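Local atomic coordinates of aminomethyltransferase (Bartonella henselae, PDB entry 3GIR), a protein that belongs to the aminomethyltransferase family, with a folate-binding domain joined to a C-terminal barrel domain. Residues A[77-88]-A[167-178]; A[329-340]-A[352-360]. All blocks are in the same frame, centred on the assembly; numbering follows the deposited sequence.

Overall arrangement
Interaction 1 is a buried contact in the folate-binding domain region. Interaction 2 is partly buried and lies in the C-terminal barrel domain region, on the opposite side of the chain's centre. Their centres are 34 Å apart and their nearest atoms about 14 Å apart, so they do not touch. Both are antiparallel strand pairings, but they are built differently. Interaction 1 joins segments far apart in sequence, and its two ladders belong to two different sheets, with waters in the loops between them. Interaction 2 joins the arms of one hairpin. It has a beta bulge at one end and a tryptophan packed on aliphatic carbons at the other.

Interaction 1 of 2, residues A[77-88]-A[167-178]; sequences GLFDISHMKLIA and VIALERVLLALQ
L174 and S82 meet where the pairing of 77-88 with 167-178 leaves its first ladder. The backbone N of L174 gives a hydrogen bond to S82 OG at 3.1 Å. That hydroxyl in turn donates to D80 OD1, on the syn lone pair, at 2.6 Å. D80 OD1 also accepts from the backbone N of S82, which makes an Asx turn. D80 therefore positions the serine that meets L174. Its OD2 is hydrogen-bonded to H42 NE2.

The I81 backbone N donates a hydrogen bond to L174 O at 2.9 Å. Before it, G77 and Q178 exchange two backbone bonds, and so do F79 and A176. The second ladder is shifted by one residue. A88 and I168 form a hydrogen-bonded pair there, and L170 N reaches L86 O at 2.9 Å, nearly straight at its hydrogen (170°). Waters join the two segments around the loops; one accepts from L86 N and donates to L170 O. K85 NZ adds a weak bond to L170 O.

The L174 side chain packs against I81, M84 and L86. I81 CG1 sits between its own backbone N and carbonyl carbon (chi1 56°). The chain then extends, and CD1 meets L174 CD2 at 3.6 Å and A176 CB at 3.9 Å. M84 CB touches the same L174 methyl. At the far end, I87 CG2 meets V167 CG1 at 3.6 Å. The F79 ring turns its edge to A176 O.

Within the folate-binding domain, each segment runs from one sheet into another, so the pair links the two. Strands 77-80 and 173-178 belong to a mixed sheet, 85-88 and 167-169 to an antiparallel one. L86 and L174 pack on A224 of strand 220-225. L78 lies against helix 227-238, and I87 and V167 against helix 149-159.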
loop_
_atom_site.group_PDB
_atom_site.type_symbol
_atom_site.label_atom_id
_atom_site.label_comp_id
_atom_site.label_asym_id
_atom_site.label_seq_id
_atom_site.Cartn_x
_atom_site.Cartn_y
_atom_site.Cartn_z
ATOM N N GLY A 77 5.162 -13.042 -9.163
ATOM C CA GLY A 77 5.419 -13.284 -7.758
ATOM C C GLY A 77 4.106 -13.423 -7.019
ATOM O O GLY A 77 3.150 -12.719 -7.286
ATOM N N LEU A 78 4.073 -14.368 -6.109
ATOM C CA LEU A 78 2.913 -14.644 -5.265
ATOM C C LEU A 78 3.257 -14.182 -3.841
ATOM O O LEU A 78 4.264 -14.575 -3.240
ATOM C CB LEU A 78 2.587 -16.158 -5.243
ATOM C CG LEU A 78 1.270 -16.524 -4.534
ATOM C CD1 LEU A 78 0.006 -15.921 -5.239
ATOM C CD2 LEU A 78 1.199 -18.118 -4.427
ATOM N N PHE A 79 2.405 -13.333 -3.297
ATOM C CA PHE A 79 2.582 -12.726 -1.990
ATOM C C PHE A 79 1.392 -13.085 -1.112
ATOM O O PHE A 79 0.248 -12.847 -1.483
ATOM C CB PHE A 79 2.639 -11.187 -2.069
ATOM C CG PHE A 79 3.672 -10.608 -2.998
ATOM C CD1 PHE A 79 4.757 -9.903 -2.497
ATOM C CD2 PHE A 79 3.519 -10.719 -4.378
ATOM C CE1 PHE A 79 5.697 -9.341 -3.362
ATOM C CE2 PHE A 79 4.490 -10.193 -5.206
ATOM C CZ PHE A 79 5.571 -9.525 -4.689
ATOM N N ASP A 80 1.676 -13.638 0.074
ATOM C CA ASP A 80 0.638 -13.846 1.037
ATOM C C ASP A 80 0.489 -12.576 1.864
ATOM O O ASP A 80 1.345 -12.227 2.700
ATOM C CB ASP A 80 0.948 -15.048 1.959
ATOM C CG ASP A 80 -0.211 -15.380 2.855
ATOM O OD1 ASP A 80 -1.190 -14.577 2.939
ATOM O OD2 ASP A 80 -0.138 -16.440 3.550
ATOM N N ILE A 81 -0.617 -11.857 1.640
ATOM C CA ILE A 81 -0.920 -10.605 2.278
ATOM C C ILE A 81 -2.201 -10.732 3.128
ATOM O O ILE A 81 -2.962 -9.793 3.308
ATOM C CB ILE A 81 -0.921 -9.404 1.272
ATOM C CG1 ILE A 81 -1.872 -9.659 0.154
ATOM C CG2 ILE A 81 0.527 -9.193 0.746
ATOM C CD1 ILE A 81 -2.047 -8.370 -0.709
ATOM N N SER A 82 -2.352 -11.904 3.759
ATOM C CA SER A 82 -3.518 -12.239 4.555
ATOM C C SER A 82 -3.544 -11.493 5.872
ATOM O O SER A 82 -4.499 -11.640 6.626
ATOM C CB SER A 82 -3.604 -13.749 4.828
ATOM O OG SER A 82 -3.744 -14.465 3.611
ATOM N N HIS A 83 -2.490 -10.735 6.187
ATOM C CA HIS A 83 -2.423 -9.850 7.333
ATOM C C HIS A 83 -3.223 -8.583 7.101
ATOM O O HIS A 83 -3.638 -7.920 8.064
ATOM C CB HIS A 83 -0.952 -9.577 7.706
ATOM C CG HIS A 83 -0.173 -8.858 6.670
ATOM N ND1 HIS A 83 -0.304 -9.118 5.322
ATOM C CD2 HIS A 83 0.715 -7.826 6.750
ATOM C CE1 HIS A 83 0.496 -8.327 4.623
ATOM N NE2 HIS A 83 1.118 -7.511 5.466
ATOM N N MET A 84 -3.455 -8.222 5.852
ATOM C CA MET A 84 -4.362 -7.121 5.484
ATOM C C MET A 84 -5.790 -7.543 5.797
ATOM O O MET A 84 -6.078 -8.721 5.983
ATOM C CB MET A 84 -4.301 -6.803 3.983
ATOM C CG MET A 84 -2.914 -6.481 3.399
ATOM S SD MET A 84 -2.046 -5.001 4.028
ATOM C CE MET A 84 -2.660 -3.709 3.031
ATOM N N LYS A 85 -6.684 -6.566 5.885
ATOM C CA LYS A 85 -8.061 -6.788 6.322
ATOM C C LYS A 85 -9.052 -6.211 5.353
ATOM O O LYS A 85 -8.952 -5.045 4.989
ATOM C CB LYS A 85 -8.331 -6.208 7.731
ATOM C CG LYS A 85 -9.552 -6.740 8.404
ATOM C CD LYS A 85 -9.344 -8.205 8.858
ATOM C CE LYS A 85 -10.526 -8.772 9.562
ATOM N NZ LYS A 85 -10.181 -10.158 10.035
ATOM N N LEU A 86 -10.000 -7.050 4.959
ATOM C CA LEU A 86 -11.138 -6.629 4.131
ATOM C C LEU A 86 -12.271 -6.267 5.071
ATOM O O LEU A 86 -12.595 -7.039 6.002
ATOM C CB LEU A 86 -11.593 -7.781 3.251
ATOM C CG LEU A 86 -10.920 -7.794 1.893
ATOM C CD1 LEU A 86 -9.474 -8.122 2.054
ATOM C CD2 LEU A 86 -11.698 -8.825 1.025
ATOM N N ILE A 87 -12.823 -5.085 4.875
ATOM C CA ILE A 87 -13.982 -4.644 5.580
ATOM C C ILE A 87 -15.081 -4.342 4.543
ATOM O O ILE A 87 -14.918 -3.491 3.658
ATOM C CB ILE A 87 -13.626 -3.382 6.336
ATOM C CG1 ILE A 87 -12.590 -3.648 7.441
ATOM C CG2 ILE A 87 -14.887 -2.773 7.043
ATOM C CD1 ILE A 87 -11.928 -2.383 8.101
ATOM N N ALA A 88 -16.211 -5.052 4.675
ATOM C CA ALA A 88 -17.391 -4.794 3.814
ATOM C C ALA A 88 -18.237 -3.681 4.415
ATOM O O ALA A 88 -18.371 -3.548 5.671
ATOM C CB ALA A 88 -18.230 -6.027 3.643
ATOM N N VAL A 167 -20.921 -2.149 8.830
ATOM C CA VAL A 167 -19.484 -2.300 8.604
ATOM C C VAL A 167 -19.146 -3.660 9.177
ATOM O O VAL A 167 -19.416 -3.918 10.359
ATOM C CB VAL A 167 -18.739 -1.189 9.407
ATOM C CG1 VAL A 167 -17.259 -1.208 9.216
ATOM C CG2 VAL A 167 -19.295 0.213 8.974
ATOM N N ILE A 168 -18.516 -4.522 8.369
ATOM C CA ILE A 168 -18.285 -5.903 8.720
ATOM C C ILE A 168 -16.808 -6.284 8.407
ATOM O O ILE A 168 -16.432 -6.250 7.258
ATOM C CB ILE A 168 -19.203 -6.861 7.892
ATOM C CG1 ILE A 168 -20.662 -6.394 7.997
ATOM C CG2 ILE A 168 -19.025 -8.318 8.390
ATOM C CD1 ILE A 168 -21.560 -7.060 6.977
ATOM N N ALA A 169 -16.067 -6.726 9.423
ATOM C CA ALA A 169 -14.699 -7.205 9.223
ATOM C C ALA A 169 -14.782 -8.639 8.706
ATOM O O ALA A 169 -15.468 -9.447 9.272
ATOM C CB ALA A 169 -13.916 -7.136 10.529
ATOM N N LEU A 170 -14.145 -8.931 7.576
ATOM C CA LEU A 170 -14.220 -10.241 6.970
ATOM C C LEU A 170 -13.025 -11.097 7.322
ATOM O O LEU A 170 -11.891 -10.587 7.512
ATOM C CB LEU A 170 -14.349 -10.110 5.480
ATOM C CG LEU A 170 -15.475 -9.271 4.859
ATOM C CD1 LEU A 170 -15.492 -9.265 3.348
ATOM C CD2 LEU A 170 -16.821 -9.783 5.366
ATOM N N GLU A 171 -13.268 -12.401 7.406
ATOM C CA GLU A 171 -12.189 -13.390 7.571
ATOM C C GLU A 171 -11.818 -13.946 6.198
ATOM O O GLU A 171 -12.604 -14.624 5.551
ATOM C CB GLU A 171 -12.633 -14.531 8.487
ATOM C CG GLU A 171 -11.499 -15.457 8.848
ATOM C CD GLU A 171 -11.749 -16.346 10.076
ATOM O OE1 GLU A 171 -12.900 -16.830 10.230
ATOM O OE2 GLU A 171 -10.789 -16.586 10.874
ATOM N N ARG A 172 -10.618 -13.593 5.754
ATOM C CA ARG A 172 -10.169 -13.967 4.430
ATOM C C ARG A 172 -8.707 -14.215 4.351
ATOM O O ARG A 172 -7.903 -13.678 5.135
ATOM C CB ARG A 172 -10.443 -12.791 3.460
ATOM C CG ARG A 172 -11.885 -12.411 3.231
ATOM C CD ARG A 172 -12.636 -13.385 2.445
ATOM N NE ARG A 172 -14.021 -12.982 2.184
ATOM C CZ ARG A 172 -15.068 -13.275 2.945
ATOM N NH1 ARG A 172 -14.916 -13.933 4.074
ATOM N NH2 ARG A 172 -16.307 -12.902 2.606
ATOM N N VAL A 173 -8.316 -15.016 3.364
ATOM C CA VAL A 173 -6.935 -15.011 2.852
ATOM C C VAL A 173 -6.906 -14.019 1.739
ATOM O O VAL A 173 -7.853 -13.898 0.981
ATOM C CB VAL A 173 -6.487 -16.422 2.415
ATOM C CG1 VAL A 173 -5.331 -16.397 1.387
ATOM C CG2 VAL A 173 -6.123 -17.211 3.646
ATOM N N LEU A 174 -5.796 -13.300 1.622
ATOM C CA LEU A 174 -5.568 -12.353 0.571
ATOM C C LEU A 174 -4.203 -12.671 -0.033
ATOM O O LEU A 174 -3.176 -12.728 0.686
ATOM C CB LEU A 174 -5.558 -10.891 1.080
ATOM C CG LEU A 174 -5.525 -9.785 -0.020
ATOM C CD1 LEU A 174 -6.734 -9.742 -0.917
ATOM C CD2 LEU A 174 -5.348 -8.454 0.748
ATOM N N LEU A 175 -4.174 -12.895 -1.343
ATOM C CA LEU A 175 -2.959 -13.216 -2.110
ATOM C C LEU A 175 -2.784 -12.140 -3.148
ATOM O O LEU A 175 -3.736 -11.769 -3.770
ATOM C CB LEU A 175 -3.038 -14.571 -2.808
ATOM C CG LEU A 175 -3.341 -15.758 -1.912
ATOM C CD1 LEU A 175 -3.610 -17.031 -2.739
ATOM C CD2 LEU A 175 -2.172 -15.975 -1.022
ATOM N N ALA A 176 -1.574 -11.669 -3.380
ATOM C CA ALA A 176 -1.273 -10.835 -4.520
ATOM C C ALA A 176 -0.460 -11.646 -5.518
ATOM O O ALA A 176 0.430 -12.349 -5.165
ATOM C CB ALA A 176 -0.439 -9.618 -4.054
ATOM N N LEU A 177 -0.806 -11.492 -6.805
ATOM C CA LEU A 177 -0.109 -12.203 -7.914
ATOM C C LEU A 177 0.310 -11.072 -8.830
ATOM O O LEU A 177 -0.515 -10.433 -9.479
ATOM C CB LEU A 177 -1.023 -13.146 -8.659
ATOM C CG LEU A 177 -0.376 -13.884 -9.817
ATOM C CD1 LEU A 177 0.624 -14.943 -9.294
ATOM C CD2 LEU A 177 -1.509 -14.578 -10.608
ATOM N N GLN A 178 1.611 -10.808 -8.933
ATOM C CA GLN A 178 2.148 -9.563 -9.507
ATOM C C GLN A 178 3.276 -9.840 -10.478
ATOM O O GLN A 178 4.095 -10.704 -10.269
ATOM C CB GLN A 178 2.704 -8.649 -8.423
ATOM C CG GLN A 178 1.720 -8.325 -7.351
ATOM C CD GLN A 178 0.737 -7.231 -7.774
ATOM O OE1 GLN A 178 1.153 -6.100 -8.143
ATOM N NE2 GLN A 178 -0.576 -7.509 -7.576
HETATM O O HOH W 1 -6.035 -13.924 7.406
HETATM O O HOH W 2 -7.511 -10.888 5.089
HETATM O O HOH W 3 -8.987 -12.175 7.885
HETATM O O HOH W 4 -9.979 -9.831 5.550
#

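Interaction 2 of 2, residues A[329-340]-A[352-360]; sequences DNEGNRIGVVTS and AMGYVPVAW
This contact is a beta hairpin of the C-terminal barrel domain, with strand 334-340 antiparallel to strand 352-356. A classic beta bulge interrupts it: T339 and S340 both face M353. M353 O accepts from T339 N at 2.9 Å and from S340 N at 3.2 Å, and M353 N returns a bond to S340 O. V337 and Y355 form a hydrogen-bonded pair. V338 and G354 form a non-hydrogen-bonded pair, their CA atoms 4.1 Å apart.

T339 CG2 lies at the edge of the Y355 ring, in its plane, 3.8 Å from CD2. The hydroxyls of T339, S340 and Y355 are all hydrogen-bonded to D266, the first two to its OD1 and the last to its backbone O.

Beyond the ladder, I335 CB packs on P357 CD at 3.7 Å. The W360 indole packs against I335 and D329. D329 CB approaches it obliquely, 3.6 Å from CZ2, while water 5 joins W360 NE1 to N330 N. Chi1 of I335 is 60°, with CG1 flanked by both backbone branches. With chi2 extended, CD1 then comes over a face of the indole, 3.8 Å from the centroid of the five-membered ring and 4° off its normal, a CH-pi contact.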
loop_
_atom_site.group_PDB
_atom_site.type_symbol
_atom_site.label_atom_id
_atom_site.label_comp_id
_atom_site.label_asym_id
_atom_site.label_seq_id
_atom_site.Cartn_x
_atom_site.Cartn_y
_atom_site.Cartn_z
ATOM N N ASP A 329 20.979 19.550 6.867
ATOM C CA ASP A 329 21.363 20.472 5.795
ATOM C C ASP A 329 22.893 20.536 5.669
ATOM O O ASP A 329 23.609 19.833 6.408
ATOM C CB ASP A 329 20.656 21.825 5.962
ATOM C CG ASP A 329 21.157 22.628 7.147
ATOM O OD1 ASP A 329 22.146 22.247 7.762
ATOM O OD2 ASP A 329 20.500 23.621 7.453
ATOM N N ASN A 330 23.402 21.367 4.770
ATOM C CA ASN A 330 24.837 21.440 4.537
ATOM C C ASN A 330 25.581 22.107 5.705
ATOM O O ASN A 330 26.788 22.185 5.671
ATOM C CB ASN A 330 25.137 22.136 3.232
ATOM C CG ASN A 330 24.712 23.597 3.206
ATOM O OD1 ASN A 330 24.006 24.097 4.119
ATOM N ND2 ASN A 330 25.210 24.321 2.166
ATOM N N GLU A 331 24.886 22.578 6.723
ATOM C CA GLU A 331 25.581 23.198 7.882
ATOM C C GLU A 331 25.390 22.379 9.111
ATOM O O GLU A 331 25.667 22.869 10.218
ATOM C CB GLU A 331 25.055 24.585 8.137
ATOM C CG GLU A 331 25.277 25.498 6.953
ATOM C CD GLU A 331 25.057 26.966 7.268
ATOM O OE1 GLU A 331 24.170 27.273 8.108
ATOM O OE2 GLU A 331 25.788 27.810 6.674
ATOM N N GLY A 332 24.789 21.198 8.955
ATOM C CA GLY A 332 24.612 20.271 10.066
ATOM C C GLY A 332 23.344 20.435 10.882
ATOM O O GLY A 332 23.259 19.836 11.913
ATOM N N ASN A 333 22.407 21.297 10.472
ATOM C CA ASN A 333 21.137 21.461 11.165
ATOM C C ASN A 333 20.232 20.308 10.765
ATOM O O ASN A 333 20.193 19.948 9.581
ATOM C CB ASN A 333 20.440 22.775 10.787
ATOM C CG ASN A 333 21.349 23.971 10.977
ATOM O OD1 ASN A 333 21.621 24.749 10.029
ATOM N ND2 ASN A 333 21.928 24.046 12.167
ATOM N N ARG A 334 19.572 19.706 11.749
ATOM C CA ARG A 334 18.628 18.635 11.493
ATOM C C ARG A 334 17.460 19.230 10.685
ATOM O O ARG A 334 16.906 20.261 11.058
ATOM C CB ARG A 334 18.180 17.988 12.798
ATOM C CG ARG A 334 17.391 16.777 12.618
ATOM C CD ARG A 334 16.551 16.344 13.811
ATOM N NE ARG A 334 15.497 15.499 13.217
ATOM C CZ ARG A 334 15.210 14.244 13.556
ATOM N NH1 ARG A 334 15.834 13.646 14.573
ATOM N NH2 ARG A 334 14.248 13.600 12.884
ATOM N N ILE A 335 17.045 18.582 9.561
ATOM C CA ILE A 335 15.964 19.058 8.739
ATOM C C ILE A 335 14.912 17.992 8.438
ATOM O O ILE A 335 13.850 18.325 8.017
ATOM C CB ILE A 335 16.463 19.635 7.386
ATOM C CG1 ILE A 335 17.208 18.602 6.579
ATOM C CG2 ILE A 335 17.310 20.906 7.656
ATOM C CD1 ILE A 335 17.482 18.959 5.130
ATOM N N GLY A 336 15.200 16.726 8.710
ATOM C CA GLY A 336 14.212 15.713 8.355
ATOM C C GLY A 336 14.679 14.327 8.679
ATOM O O GLY A 336 15.532 14.160 9.530
ATOM N N VAL A 337 14.124 13.333 8.011
ATOM C CA VAL A 337 14.350 11.929 8.368
ATOM C C VAL A 337 14.039 11.039 7.174
ATOM O O VAL A 337 13.143 11.375 6.366
ATOM C CB VAL A 337 13.487 11.517 9.583
ATOM C CG1 VAL A 337 12.041 11.483 9.264
ATOM C CG2 VAL A 337 14.072 10.213 10.216
ATOM N N VAL A 338 14.785 9.946 7.016
ATOM C CA VAL A 338 14.472 8.910 6.097
ATOM C C VAL A 338 13.390 8.040 6.684
ATOM O O VAL A 338 13.530 7.554 7.817
ATOM C CB VAL A 338 15.707 8.049 5.797
ATOM C CG1 VAL A 338 15.421 6.807 4.930
ATOM C CG2 VAL A 338 16.828 8.925 5.158
ATOM N N THR A 339 12.316 7.868 5.949
ATOM C CA THR A 339 11.190 7.025 6.398
ATOM C C THR A 339 11.244 5.606 5.865
ATOM O O THR A 339 10.713 4.678 6.518
ATOM C CB THR A 339 9.872 7.658 6.133
ATOM O OG1 THR A 339 9.755 8.004 4.742
ATOM C CG2 THR A 339 9.668 8.913 6.983
ATOM N N SER A 340 11.834 5.404 4.673
ATOM C CA SER A 340 11.975 4.074 4.071
ATOM C C SER A 340 13.270 4.040 3.285
ATOM O O SER A 340 13.688 5.042 2.706
ATOM C CB SER A 340 10.842 3.718 3.113
ATOM O OG SER A 340 9.604 3.648 3.752
ATOM N N ALA A 352 15.325 5.308 -1.396
ATOM C CA ALA A 352 14.728 5.720 -0.183
ATOM C C ALA A 352 13.664 6.780 -0.359
ATOM O O ALA A 352 13.490 7.328 -1.455
ATOM C CB ALA A 352 15.914 6.368 0.700
ATOM N N MET A 353 12.909 7.024 0.722
ATOM C CA MET A 353 11.929 8.113 0.749
ATOM C C MET A 353 12.022 8.725 2.117
ATOM O O MET A 353 12.468 8.102 3.076
ATOM C CB MET A 353 10.487 7.653 0.476
ATOM C CG MET A 353 10.222 7.310 -0.928
ATOM S SD MET A 353 8.450 7.076 -1.290
ATOM C CE MET A 353 7.884 6.390 0.251
ATOM N N GLY A 354 11.619 9.992 2.230
ATOM C CA GLY A 354 11.711 10.618 3.546
ATOM C C GLY A 354 11.076 11.989 3.504
ATOM O O GLY A 354 10.414 12.351 2.497
ATOM N N TYR A 355 11.269 12.751 4.549
ATOM C CA TYR A 355 10.727 14.093 4.731
ATOM C C TYR A 355 11.818 15.091 4.830
ATOM O O TYR A 355 12.765 14.905 5.570
ATOM C CB TYR A 355 9.801 14.227 5.942
ATOM C CG TYR A 355 8.429 13.610 5.671
ATOM C CD1 TYR A 355 7.381 14.359 5.162
ATOM C CD2 TYR A 355 8.219 12.251 5.864
ATOM C CE1 TYR A 355 6.173 13.809 4.890
ATOM C CE2 TYR A 355 6.957 11.695 5.574
ATOM C CZ TYR A 355 5.966 12.479 5.078
ATOM O OH TYR A 355 4.702 11.946 4.727
ATOM N N VAL A 356 11.639 16.199 4.105
ATOM C CA VAL A 356 12.522 17.381 4.164
ATOM C C VAL A 356 11.584 18.604 4.219
ATOM O O VAL A 356 10.437 18.572 3.787
ATOM C CB VAL A 356 13.508 17.424 2.998
ATOM C CG1 VAL A 356 14.486 16.213 3.007
ATOM C CG2 VAL A 356 12.770 17.606 1.624
ATOM N N PRO A 357 12.109 19.764 4.678
ATOM C CA PRO A 357 11.283 20.937 4.628
ATOM C C PRO A 357 11.087 21.387 3.202
ATOM O O PRO A 357 11.858 21.029 2.283
ATOM C CB PRO A 357 12.115 21.963 5.436
ATOM C CG PRO A 357 13.135 21.173 6.168
ATOM C CD PRO A 357 13.428 20.046 5.226
ATOM N N VAL A 358 10.049 22.196 2.999
ATOM C CA VAL A 358 9.715 22.611 1.642
ATOM C C VAL A 358 10.869 23.250 0.868
ATOM O O VAL A 358 11.034 23.022 -0.333
ATOM C CB VAL A 358 8.407 23.475 1.657
ATOM C CG1 VAL A 358 8.582 24.791 2.346
ATOM C CG2 VAL A 358 7.842 23.664 0.223
ATOM N N ALA A 359 11.693 24.011 1.569
ATOM C CA ALA A 359 12.874 24.622 0.929
ATOM C C ALA A 359 13.895 23.712 0.290
ATOM O O ALA A 359 14.646 24.126 -0.556
ATOM C CB ALA A 359 13.594 25.631 1.895
ATOM N N TRP A 360 13.885 22.433 0.687
ATOM C CA TRP A 360 14.797 21.439 0.185
ATOM C C TRP A 360 14.156 20.465 -0.770
ATOM O O TRP A 360 14.806 19.485 -1.168
ATOM C CB TRP A 360 15.360 20.630 1.352
ATOM C CG TRP A 360 16.552 21.337 2.121
ATOM C CD1 TRP A 360 17.873 21.134 1.909
ATOM C CD2 TRP A 360 16.433 22.297 3.129
ATOM N NE1 TRP A 360 18.602 21.973 2.709
ATOM C CE2 TRP A 360 17.737 22.677 3.501
ATOM C CE3 TRP A 360 15.358 22.917 3.746
ATOM C CZ2 TRP A 360 17.989 23.646 4.478
ATOM C CZ3 TRP A 360 15.603 23.871 4.745
ATOM C CH2 TRP A 360 16.928 24.197 5.111
HETATM O O HOH W 5 21.506 22.354 2.656
#